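Local coordinates for Low molecular weight protein-tyrosine-phosphatase ptpA (Staphylococcus aureus, PDB 3ROF), which hydrolyses the phosphate ester of phosphotyrosine in proteins and probably acts as a secreted effector that counteracts host defences during infection, at residues M6-F11 / D38-S43; N16-P21 / P124-T129; D85-M90 / G107-L112; E114-E119 / L140-N145. All coordinates share one frame; numbering follows the deposited sequence.

Contact 1 (M6-F11 / D38-S43); sequences MVDVAF and DIKVHS. With PO4 (phosphate ion), chain D.
Val9 and Val41 sit opposite each other on adjacent parallel strands, the two strands of a beta-alpha-beta unit whose connecting helix is 19-33. Five backbone N-H...O bonds join the segments, from Val7 N to Asp38 O at the start to Phe11 N to His42 O at the end, and the carbonyl oxygens also receive CA-H contacts.

The packed side is the face carrying Val7, Val9, Phe11, Ile39 and Val41. Val9 CG1 lies between the backbone N and the carbonyl carbon (chi1 54°), and from there it meets Ile39 CG2 at 3.6 Å and Val41 CG2 at 4.1 Å. Val41 CG1 comes up to the edge of the Phe11 ring, 3.7 Å from CE2. Helices 19-33 and 132-153 cover this face: Met27 touches both Phe11 and Val41, while Ile150 touches Val7 and Ile39.

The other face is polar and looser. Asp8 and Lys40 point the same way side by side, but Lys40 NZ stays 5.2 Å from Asp8 OD1, too far for a salt bridge, though the opposite charges may attract weakly. His42 does more, its ring held at both nitrogens. NE2 donates to Asp8 OD1 on the anti side of the carboxylate, at 2.7 Å, the carboxylate and imidazole planes 56° apart. A phosphate ion, probably from the crystallisation liquor, is bound by Arg44 NH1 and by His42 ND1, which donates to its O3, near the ring plane, at 2.6 Å.

Contact 2 (N16-P21 / P124-T129); sequences NICRSP and PDPYYT. With PO4 (phosphate ion), chain C.
Arg19 and Asp125 meet across the active site of a low molecular weight tyrosine phosphatase, where the phosphate-binding P-loop (the CX5R signature from Cys13 to Arg19) runs into helix 19-33. As in related enzymes, Cys13 is probably the nucleophile, Arg19 an active-site residue and Asp125 the proton donor.

The hydrogen bonds described here to the phosphate ion, itself probably from the crystallisation liquor, come from the loop and Arg19. The backbone N atoms of Ile17 and Cys18 both donate to O4, and Arg19 N donates to O1; Gly15 N adds another. The Arg19 chain bends at chi3 (-69°), which sets NE beside the ion: NE reaches O1 at 2.8 Å and NH2 reaches O2 at 2.9 Å, both nearly straight, so the guanidinium grips the phosphate edge-on. Asp91 and Val123 O engage its NH1.

Charge and stacking join the two segments. The Asp125 carboxylate lies almost parallel to the guanidinium, planes 9° apart, with Asp125 CB over the centre of one face. The salt bridge from NH2 to OD2 is long, 3.6 Å, and acts through charge alone because OD2 stands well out of the guanidinium plane. OD2 is also hydrogen-bonded to a polar side chain of a bound peptide.

Apolar packing completes the contact: Pro126 CG rests 3.6 Å from Cys18 CB, and Ile17 CD1 approaches the Tyr127 ring at its edge.

Asp125 also N-caps helix 126-129. Tyr127 N donates to OD1 from above the carboxylate plane, and the same OD1 lies 2.6 Å from phosphate O3.

Contact 3 (D85-M90 / G107-L112); sequences DYIVAM and GQLFKL
Tyr86 and Gln108 are paired on one face of two parallel strands, and both have CG anti to the carbonyl carbon (chi1 -58° and -63°), so the two side chains start out in the same direction and lie side by side. These strands, 86-89 and 108-111, belong to a beta-alpha-beta unit, connected through helix 92-101. Gln108 NE2 passes 3.5 Å from Tyr86 CE1, with amide and ring planes 55° apart. Asp153 OD2 binds both Tyr86 OH and Gln108 NE2, and Tyr149 takes Gln108 OE1, so helix 132-153 fixes this pair. A water accepts from NE2 and donates to Asp85 O, which also accepts from Gln108 N.

On the opposite face, Leu109 CD1 touches Ile87 CG2 at 3.6 Å; Lys99 of helix 92-101 packs on Leu109. Five backbone bonds, from Gln108 N to Leu112 N, run through the pair without a break, the shortest being Ile87 N to Gln108 O and Ala89 N to Phe110 O, both 2.8 Å.

Toward the C-terminal ends of the strands Val88 CG1 lies 3.8 Å from Leu112 CB; just beyond, Met90, which also packs on Cys13, sets SD 4.0 Å from Leu112 CD2.

Contact 4 (E114-E119 / L140-N145); sequences EFSNME and LSSCDN
Ser116 and Ser141 meet through their hydroxyls, joining the irregular segment 114-119 to helix 132-153. Hydrogen bonds do most of the work. Ser116 OG, anti to its backbone N (chi1 176°), donates to Ser141 OG over a short 2.6 Å, and Ser141 OG is tied in turn to Met138 O, three residues back in the helix. Ser116 OG is also an acceptor: Met118 N reaches it at 3.0 Å, an ST turn. At the other end Asn145 ND2 donates to Phe115 O at 2.9 Å, the oxygen lying in the amide plane. The same Phe115 O receives a CA-H...O contact from Ser142 CA. A water bridges the backbones, accepting from Asn117 N and donating to Ser141 O.

Van der Waals contacts are thinner. Phe115 CB rests 4.0 Å from Ser142 CB, and Met118 brings SD to 3.5 Å from Ser141 OG.

This is a surface contact, but it also reaches the sheet and helix 19-33. The Phe115 ring meets Phe110 of strand 108-111 edge-to-face and touches Leu146; Ser142 OG bonds to Leu112 O just after that strand; and Cys143 packs against Met27 and Arg30 of helix 19-33.

Contacts 1 and 3 are the outer pairings of one four-stranded parallel sheet, ordered 39-45, 7-13, 86-89, 108-111. Their centres are about 11 Å apart, and the middle strands join them: Val88 N lies 2.8 Å from Ala10 O. Contact 2 gathers at the C-terminal ends of these strands, centre to centre about 19 Å from contact 1 and 17 Å from contact 3, touching one through Asn16 and Ser43 and the other through Arg19 and Met90. Along the chain its long loop encloses contact 3. Contact 4, its centre about 13 Å from that of contact 3, follows it in sequence. The P-loop thus follows directly from strand 7-13, while the segment carrying Asp125 comes later, between the loop held by contact 4 and helix 132-153.

Contact 1 (M6-F11 / D38-S43)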
# COMPACT_ATOMS: atom_id res chain seq x y z
N MET A 6 3.24 -1.45 18.10
CA MET A 6 2.93 -1.69 16.74
C MET A 6 3.43 -0.56 15.89
O MET A 6 3.59 0.59 16.35
CB MET A 6 1.44 -1.86 16.54
CG MET A 6 1.17 -2.36 15.15
SD MET A 6 0.72 -4.07 15.07
CE MET A 6 1.06 -4.73 16.70
N VAL A 7 3.69 -0.90 14.64
CA VAL A 7 3.91 0.14 13.67
C VAL A 7 2.88 -0.03 12.55
O VAL A 7 2.41 -1.14 12.29
CB VAL A 7 5.34 0.21 13.13
CG1 VAL A 7 6.34 0.46 14.28
CG2 VAL A 7 5.67 -0.98 12.39
N ASP A 8 2.53 1.09 11.93
CA ASP A 8 1.52 1.10 10.91
C ASP A 8 2.14 1.43 9.57
O ASP A 8 2.88 2.41 9.45
CB ASP A 8 0.47 2.15 11.25
CG ASP A 8 -0.27 1.80 12.50
OD1 ASP A 8 -1.15 0.93 12.44
OD2 ASP A 8 0.05 2.38 13.55
N VAL A 9 1.82 0.61 8.56
CA VAL A 9 2.22 0.88 7.19
C VAL A 9 0.98 1.05 6.34
O VAL A 9 0.08 0.21 6.41
CB VAL A 9 3.17 -0.24 6.58
CG1 VAL A 9 2.64 -1.62 6.70
CG2 VAL A 9 3.58 0.07 5.17
N ALA A 10 0.93 2.10 5.53
CA ALA A 10 -0.18 2.32 4.60
C ALA A 10 0.32 2.33 3.20
O ALA A 10 1.23 3.08 2.88
CB ALA A 10 -0.89 3.64 4.86
N PHE A 11 -0.31 1.53 2.34
CA PHE A 11 -0.12 1.66 0.90
C PHE A 11 -1.11 2.70 0.40
O PHE A 11 -2.28 2.70 0.80
CB PHE A 11 -0.35 0.30 0.23
CG PHE A 11 0.65 -0.73 0.63
CD1 PHE A 11 1.93 -0.71 0.07
CD2 PHE A 11 0.35 -1.68 1.59
CE1 PHE A 11 2.87 -1.66 0.45
CE2 PHE A 11 1.28 -2.64 1.94
CZ PHE A 11 2.54 -2.63 1.40
N ASP A 38 4.00 -7.24 14.74
CA ASP A 38 3.90 -5.86 15.18
C ASP A 38 3.81 -4.87 14.05
O ASP A 38 4.10 -3.70 14.26
CB ASP A 38 5.05 -5.52 16.11
CG ASP A 38 5.02 -6.35 17.35
OD1 ASP A 38 3.96 -6.39 18.01
OD2 ASP A 38 6.04 -7.02 17.64
N ILE A 39 3.44 -5.33 12.86
CA ILE A 39 3.19 -4.43 11.74
C ILE A 39 1.72 -4.55 11.33
O ILE A 39 1.26 -5.63 10.96
CB ILE A 39 4.10 -4.73 10.54
CG1 ILE A 39 5.57 -4.55 10.93
CG2 ILE A 39 3.76 -3.82 9.38
CD1 ILE A 39 6.55 -5.04 9.86
N LYS A 40 1.01 -3.42 11.39
CA LYS A 40 -0.39 -3.34 10.97
C LYS A 40 -0.47 -2.65 9.63
O LYS A 40 0.22 -1.65 9.42
CB LYS A 40 -1.20 -2.57 12.00
CG LYS A 40 -2.68 -2.58 11.71
CD LYS A 40 -3.51 -1.91 12.80
CE LYS A 40 -4.99 -1.90 12.42
NZ LYS A 40 -5.84 -1.17 13.41
N VAL A 41 -1.23 -3.22 8.70
CA VAL A 41 -1.28 -2.72 7.33
C VAL A 41 -2.59 -2.00 7.07
O VAL A 41 -3.66 -2.42 7.57
CB VAL A 41 -1.08 -3.88 6.34
CG1 VAL A 41 -0.75 -3.33 4.96
CG2 VAL A 41 0.04 -4.82 6.78
N HIS A 42 -2.50 -0.94 6.27
CA HIS A 42 -3.63 -0.10 5.90
C HIS A 42 -3.52 0.26 4.43
O HIS A 42 -2.46 0.09 3.82
CB HIS A 42 -3.57 1.21 6.68
CG HIS A 42 -3.42 1.05 8.15
ND1 HIS A 42 -4.47 1.20 9.04
CD2 HIS A 42 -2.33 0.81 8.90
CE1 HIS A 42 -4.02 1.04 10.28
NE2 HIS A 42 -2.72 0.82 10.21
N SER A 43 -4.56 0.87 3.88
CA SER A 43 -4.46 1.48 2.57
C SER A 43 -5.40 2.67 2.46
O SER A 43 -6.44 2.74 3.14
CB SER A 43 -4.75 0.46 1.47
OG SER A 43 -6.07 -0.04 1.53
P PO4 D . -7.98 1.95 9.17
O1 PO4 D . -7.82 1.02 10.34
O2 PO4 D . -8.05 3.36 9.68
O3 PO4 D . -6.79 1.97 8.22
O4 PO4 D . -9.25 1.70 8.40

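Contact 2 (N16-P21 / P124-T129)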
# COMPACT_ATOMS: atom_id res chain seq x y z
N ASN A 16 -7.73 3.70 -4.28
CA ASN A 16 -7.84 2.70 -3.23
C ASN A 16 -8.82 1.58 -3.64
O ASN A 16 -9.55 1.07 -2.79
CB ASN A 16 -8.21 3.29 -1.87
CG ASN A 16 -8.02 2.34 -0.69
OD1 ASN A 16 -8.78 2.40 0.27
ND2 ASN A 16 -6.97 1.50 -0.72
N ILE A 17 -8.77 1.19 -4.92
CA ILE A 17 -9.51 0.04 -5.41
C ILE A 17 -8.63 -0.98 -6.11
O ILE A 17 -9.00 -2.15 -6.11
CB ILE A 17 -10.74 0.45 -6.27
CG1 ILE A 17 -10.36 1.42 -7.40
CG2 ILE A 17 -11.83 1.02 -5.40
CD1 ILE A 17 -11.43 1.53 -8.46
N CYS A 18 -7.51 -0.57 -6.70
CA CYS A 18 -6.71 -1.54 -7.47
C CYS A 18 -5.39 -1.81 -6.76
O CYS A 18 -5.19 -2.92 -6.21
CB CYS A 18 -6.45 -1.07 -8.90
SG CYS A 18 -7.96 -0.82 -9.88
N ARG A 19 -4.47 -0.87 -6.79
CA ARG A 19 -3.09 -1.14 -6.37
C ARG A 19 -2.90 -1.27 -4.87
O ARG A 19 -2.36 -2.26 -4.38
CB ARG A 19 -2.14 -0.07 -6.92
CG ARG A 19 -1.98 -0.13 -8.42
CD ARG A 19 -1.35 1.12 -9.04
NE ARG A 19 -2.26 2.23 -8.93
CZ ARG A 19 -1.96 3.48 -9.20
NH1 ARG A 19 -0.76 3.77 -9.68
NH2 ARG A 19 -2.86 4.45 -9.01
N SER A 20 -3.30 -0.25 -4.11
CA SER A 20 -3.03 -0.32 -2.69
C SER A 20 -3.82 -1.41 -1.97
O SER A 20 -3.28 -1.98 -1.04
CB SER A 20 -3.15 1.05 -2.00
OG SER A 20 -4.45 1.60 -2.04
N PRO A 21 -5.07 -1.76 -2.37
CA PRO A 21 -5.68 -2.90 -1.70
C PRO A 21 -4.92 -4.19 -2.00
O PRO A 21 -4.79 -5.06 -1.14
CB PRO A 21 -7.12 -2.94 -2.28
CG PRO A 21 -7.37 -1.52 -2.69
CD PRO A 21 -6.03 -1.05 -3.24
N PRO A 124 2.14 1.19 -12.69
CA PRO A 124 1.05 1.72 -13.54
C PRO A 124 -0.31 1.36 -13.02
O PRO A 124 -0.49 0.33 -12.41
CB PRO A 124 1.29 1.06 -14.90
CG PRO A 124 2.73 0.63 -14.86
CD PRO A 124 2.96 0.22 -13.40
N ASP A 125 -1.28 2.21 -13.27
CA ASP A 125 -2.61 2.04 -12.71
C ASP A 125 -3.44 1.06 -13.54
O ASP A 125 -3.80 1.36 -14.71
CB ASP A 125 -3.31 3.40 -12.66
CG ASP A 125 -4.64 3.38 -11.94
OD1 ASP A 125 -5.10 2.28 -11.54
OD2 ASP A 125 -5.21 4.49 -11.76
N PRO A 126 -3.75 -0.12 -13.00
CA PRO A 126 -4.49 -1.12 -13.79
C PRO A 126 -5.97 -0.79 -13.91
O PRO A 126 -6.65 -1.48 -14.69
CB PRO A 126 -4.25 -2.39 -13.00
CG PRO A 126 -4.24 -1.91 -11.55
CD PRO A 126 -3.51 -0.58 -11.61
N TYR A 127 -6.45 0.27 -13.28
CA TYR A 127 -7.79 0.77 -13.59
C TYR A 127 -7.89 0.99 -15.11
O TYR A 127 -8.95 0.79 -15.71
CB TYR A 127 -8.01 2.09 -12.87
CG TYR A 127 -9.33 2.73 -13.10
CD1 TYR A 127 -10.36 2.49 -12.23
CD2 TYR A 127 -9.53 3.65 -14.13
CE1 TYR A 127 -11.59 3.11 -12.37
CE2 TYR A 127 -10.76 4.30 -14.28
CZ TYR A 127 -11.78 4.02 -13.39
OH TYR A 127 -13.00 4.65 -13.53
N TYR A 128 -6.78 1.47 -15.71
CA TYR A 128 -6.69 1.66 -17.13
C TYR A 128 -6.10 0.44 -17.82
O TYR A 128 -6.66 -0.06 -18.80
CB TYR A 128 -5.86 2.91 -17.44
CG TYR A 128 -6.45 4.18 -16.87
CD1 TYR A 128 -7.62 4.69 -17.40
CD2 TYR A 128 -5.91 4.81 -15.77
CE1 TYR A 128 -8.21 5.81 -16.90
CE2 TYR A 128 -6.52 5.97 -15.23
CZ TYR A 128 -7.68 6.45 -15.82
OH TYR A 128 -8.33 7.58 -15.35
N THR A 129 -4.94 -0.03 -17.38
CA THR A 129 -4.22 -1.02 -18.17
C THR A 129 -4.85 -2.40 -18.11
O THR A 129 -4.56 -3.24 -18.97
CB THR A 129 -2.77 -1.20 -17.68
OG1 THR A 129 -2.81 -1.79 -16.38
CG2 THR A 129 -2.02 0.12 -17.60
P PO4 C . -5.94 2.54 -8.07
O1 PO4 C . -4.79 1.57 -8.04
O2 PO4 C . -5.49 3.98 -7.97
O3 PO4 C . -6.68 2.34 -9.44
O4 PO4 C . -6.99 2.20 -7.04

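Contact 3 (D85-M90 / G107-L112)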
# COMPACT_ATOMS: atom_id res chain seq x y z
N ASP A 85 3.34 5.37 10.27
CA ASP A 85 4.79 5.27 10.43
C ASP A 85 5.50 5.15 9.07
O ASP A 85 6.58 5.74 8.88
CB ASP A 85 5.16 4.09 11.30
CG ASP A 85 4.60 4.23 12.69
OD1 ASP A 85 4.99 5.19 13.37
OD2 ASP A 85 3.71 3.47 13.08
N TYR A 86 4.90 4.38 8.17
CA TYR A 86 5.45 4.17 6.83
C TYR A 86 4.32 4.35 5.85
O TYR A 86 3.25 3.79 6.06
CB TYR A 86 6.04 2.77 6.68
CG TYR A 86 7.13 2.52 7.70
CD1 TYR A 86 8.45 2.87 7.43
CD2 TYR A 86 6.82 1.99 8.95
CE1 TYR A 86 9.44 2.72 8.42
CE2 TYR A 86 7.79 1.83 9.91
CZ TYR A 86 9.09 2.18 9.62
OH TYR A 86 10.05 2.01 10.60
N ILE A 87 4.56 5.13 4.81
CA ILE A 87 3.57 5.39 3.75
C ILE A 87 4.24 4.96 2.44
O ILE A 87 5.32 5.47 2.10
CB ILE A 87 3.13 6.87 3.70
CG1 ILE A 87 2.58 7.31 5.07
CG2 ILE A 87 2.10 7.06 2.63
CD1 ILE A 87 2.26 8.72 5.13
N VAL A 88 3.61 4.05 1.72
CA VAL A 88 4.21 3.46 0.55
C VAL A 88 3.27 3.75 -0.64
O VAL A 88 2.21 3.12 -0.78
CB VAL A 88 4.45 1.96 0.71
CG1 VAL A 88 5.08 1.38 -0.57
CG2 VAL A 88 5.35 1.71 1.93
N ALA A 89 3.69 4.70 -1.46
CA ALA A 89 2.94 5.19 -2.60
C ALA A 89 3.21 4.32 -3.82
O ALA A 89 4.29 3.75 -3.95
CB ALA A 89 3.37 6.61 -2.89
N MET A 90 2.27 4.31 -4.77
CA MET A 90 2.47 3.55 -5.99
C MET A 90 3.20 4.29 -7.10
O MET A 90 4.05 3.69 -7.77
CB MET A 90 1.13 3.01 -6.48
CG MET A 90 0.48 2.09 -5.46
SD MET A 90 1.43 0.56 -5.27
CE MET A 90 0.86 0.04 -3.68
N GLY A 107 5.39 10.51 9.05
CA GLY A 107 5.89 9.19 8.70
C GLY A 107 6.84 9.23 7.53
O GLY A 107 6.96 10.25 6.84
N GLN A 108 7.49 8.10 7.27
CA GLN A 108 8.43 7.95 6.16
C GLN A 108 7.66 7.59 4.90
O GLN A 108 6.93 6.60 4.87
CB GLN A 108 9.40 6.85 6.49
CG GLN A 108 10.24 7.19 7.71
CD GLN A 108 11.13 6.08 8.11
OE1 GLN A 108 11.90 5.59 7.30
NE2 GLN A 108 11.05 5.65 9.36
N LEU A 109 7.89 8.36 3.86
CA LEU A 109 7.16 8.20 2.59
C LEU A 109 8.11 7.65 1.53
O LEU A 109 9.17 8.23 1.26
CB LEU A 109 6.62 9.57 2.18
CG LEU A 109 5.90 9.67 0.83
CD1 LEU A 109 4.71 8.76 0.74
CD2 LEU A 109 5.49 11.09 0.60
N PHE A 110 7.71 6.55 0.91
CA PHE A 110 8.49 5.84 -0.12
C PHE A 110 7.56 5.53 -1.28
O PHE A 110 6.35 5.51 -1.10
CB PHE A 110 9.02 4.52 0.40
CG PHE A 110 9.94 4.65 1.54
CD1 PHE A 110 11.26 5.00 1.33
CD2 PHE A 110 9.56 4.36 2.83
CE1 PHE A 110 12.16 5.10 2.38
CE2 PHE A 110 10.47 4.47 3.90
CZ PHE A 110 11.75 4.83 3.66
N LYS A 111 8.13 5.20 -2.44
CA LYS A 111 7.43 4.47 -3.49
C LYS A 111 7.69 2.98 -3.32
O LYS A 111 8.78 2.58 -2.95
CB LYS A 111 7.88 4.91 -4.87
CG LYS A 111 7.44 6.30 -5.23
CD LYS A 111 7.97 6.63 -6.70
CE LYS A 111 7.66 8.03 -7.16
NZ LYS A 111 8.28 8.17 -8.49
N LEU A 112 6.68 2.17 -3.63
CA LEU A 112 6.77 0.72 -3.53
C LEU A 112 8.03 0.20 -4.19
O LEU A 112 8.73 -0.67 -3.62
CB LEU A 112 5.56 0.09 -4.16
CG LEU A 112 5.53 -1.45 -4.13
CD1 LEU A 112 5.25 -1.97 -2.76
CD2 LEU A 112 4.51 -2.01 -5.11
O HOH W 1 8.48 6.38 10.75

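Contact 4 (E114-E119 / L140-N145)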
# COMPACT_ATOMS: atom_id res chain seq x y z
N GLU A 114 10.88 1.36 -4.76
CA GLU A 114 12.17 1.61 -4.12
C GLU A 114 12.70 0.35 -3.41
O GLU A 114 13.91 0.23 -3.19
CB GLU A 114 12.10 2.76 -3.12
CG GLU A 114 11.86 4.08 -3.75
CD GLU A 114 11.96 5.17 -2.74
OE1 GLU A 114 13.10 5.50 -2.31
OE2 GLU A 114 10.94 5.70 -2.33
N PHE A 115 11.80 -0.58 -3.12
CA PHE A 115 12.12 -1.84 -2.45
C PHE A 115 12.28 -2.99 -3.45
O PHE A 115 12.33 -4.14 -3.03
CB PHE A 115 11.07 -2.15 -1.42
CG PHE A 115 11.03 -1.10 -0.32
CD1 PHE A 115 11.90 -1.18 0.77
CD2 PHE A 115 10.14 -0.02 -0.39
CE1 PHE A 115 11.88 -0.19 1.74
CE2 PHE A 115 10.12 0.96 0.56
CZ PHE A 115 10.99 0.88 1.63
N SER A 116 12.40 -2.67 -4.73
CA SER A 116 12.42 -3.64 -5.79
C SER A 116 13.65 -3.47 -6.67
O SER A 116 14.10 -2.35 -6.94
CB SER A 116 11.16 -3.51 -6.65
OG SER A 116 11.18 -4.39 -7.75
N ASN A 117 14.14 -4.60 -7.18
CA ASN A 117 15.18 -4.58 -8.19
C ASN A 117 14.65 -4.31 -9.60
O ASN A 117 15.45 -4.15 -10.53
CB ASN A 117 15.98 -5.89 -8.19
CG ASN A 117 15.19 -7.09 -8.73
OD1 ASN A 117 14.10 -6.95 -9.28
ND2 ASN A 117 15.75 -8.29 -8.55
N MET A 118 13.33 -4.27 -9.77
CA MET A 118 12.80 -3.92 -11.07
C MET A 118 13.25 -2.52 -11.46
O MET A 118 13.42 -1.65 -10.62
CB MET A 118 11.27 -4.01 -11.08
CG MET A 118 10.76 -5.42 -10.89
SD MET A 118 8.98 -5.58 -10.91
CE MET A 118 8.66 -5.27 -12.64
N GLU A 119 13.46 -2.30 -12.76
CA GLU A 119 13.95 -1.00 -13.25
C GLU A 119 12.91 0.11 -13.11
O GLU A 119 13.25 1.28 -12.96
CB GLU A 119 14.40 -1.12 -14.70
N LEU A 140 5.07 -8.41 -5.30
CA LEU A 140 5.90 -9.53 -4.84
C LEU A 140 7.38 -9.19 -4.91
O LEU A 140 8.17 -9.64 -4.08
CB LEU A 140 5.61 -10.80 -5.64
CG LEU A 140 4.66 -11.76 -4.94
CD1 LEU A 140 3.30 -11.13 -4.67
CD2 LEU A 140 4.53 -13.01 -5.77
N SER A 141 7.80 -8.36 -5.86
CA SER A 141 9.20 -8.04 -6.00
C SER A 141 9.70 -7.16 -4.85
O SER A 141 10.89 -7.13 -4.58
CB SER A 141 9.48 -7.40 -7.34
OG SER A 141 9.13 -6.02 -7.40
N SER A 142 8.77 -6.47 -4.21
CA SER A 142 9.08 -5.53 -3.12
C SER A 142 8.78 -6.01 -1.72
O SER A 142 9.32 -5.45 -0.77
CB SER A 142 8.29 -4.24 -3.32
OG SER A 142 8.74 -3.53 -4.43
N CYS A 143 7.90 -7.02 -1.58
CA CYS A 143 7.23 -7.23 -0.32
C CYS A 143 8.20 -7.64 0.79
O CYS A 143 8.18 -7.02 1.86
CB CYS A 143 6.12 -8.26 -0.52
SG CYS A 143 5.05 -8.46 0.93
N ASP A 144 9.00 -8.67 0.57
CA ASP A 144 9.90 -9.09 1.66
C ASP A 144 10.95 -8.02 1.96
O ASP A 144 11.33 -7.86 3.12
CB ASP A 144 10.57 -10.39 1.34
CG ASP A 144 9.65 -11.57 1.52
OD1 ASP A 144 8.85 -11.56 2.46
OD2 ASP A 144 9.82 -12.58 0.79
N ASN A 145 11.44 -7.28 0.96
CA ASN A 145 12.41 -6.22 1.21
C ASN A 145 11.80 -5.10 2.05
O ASN A 145 12.46 -4.56 2.95
CB ASN A 145 12.90 -5.65 -0.11
CG ASN A 145 13.79 -6.60 -0.86
OD1 ASN A 145 14.41 -7.49 -0.28
ND2 ASN A 145 13.84 -6.43 -2.16
O HOH W 2 13.40 -7.01 -5.85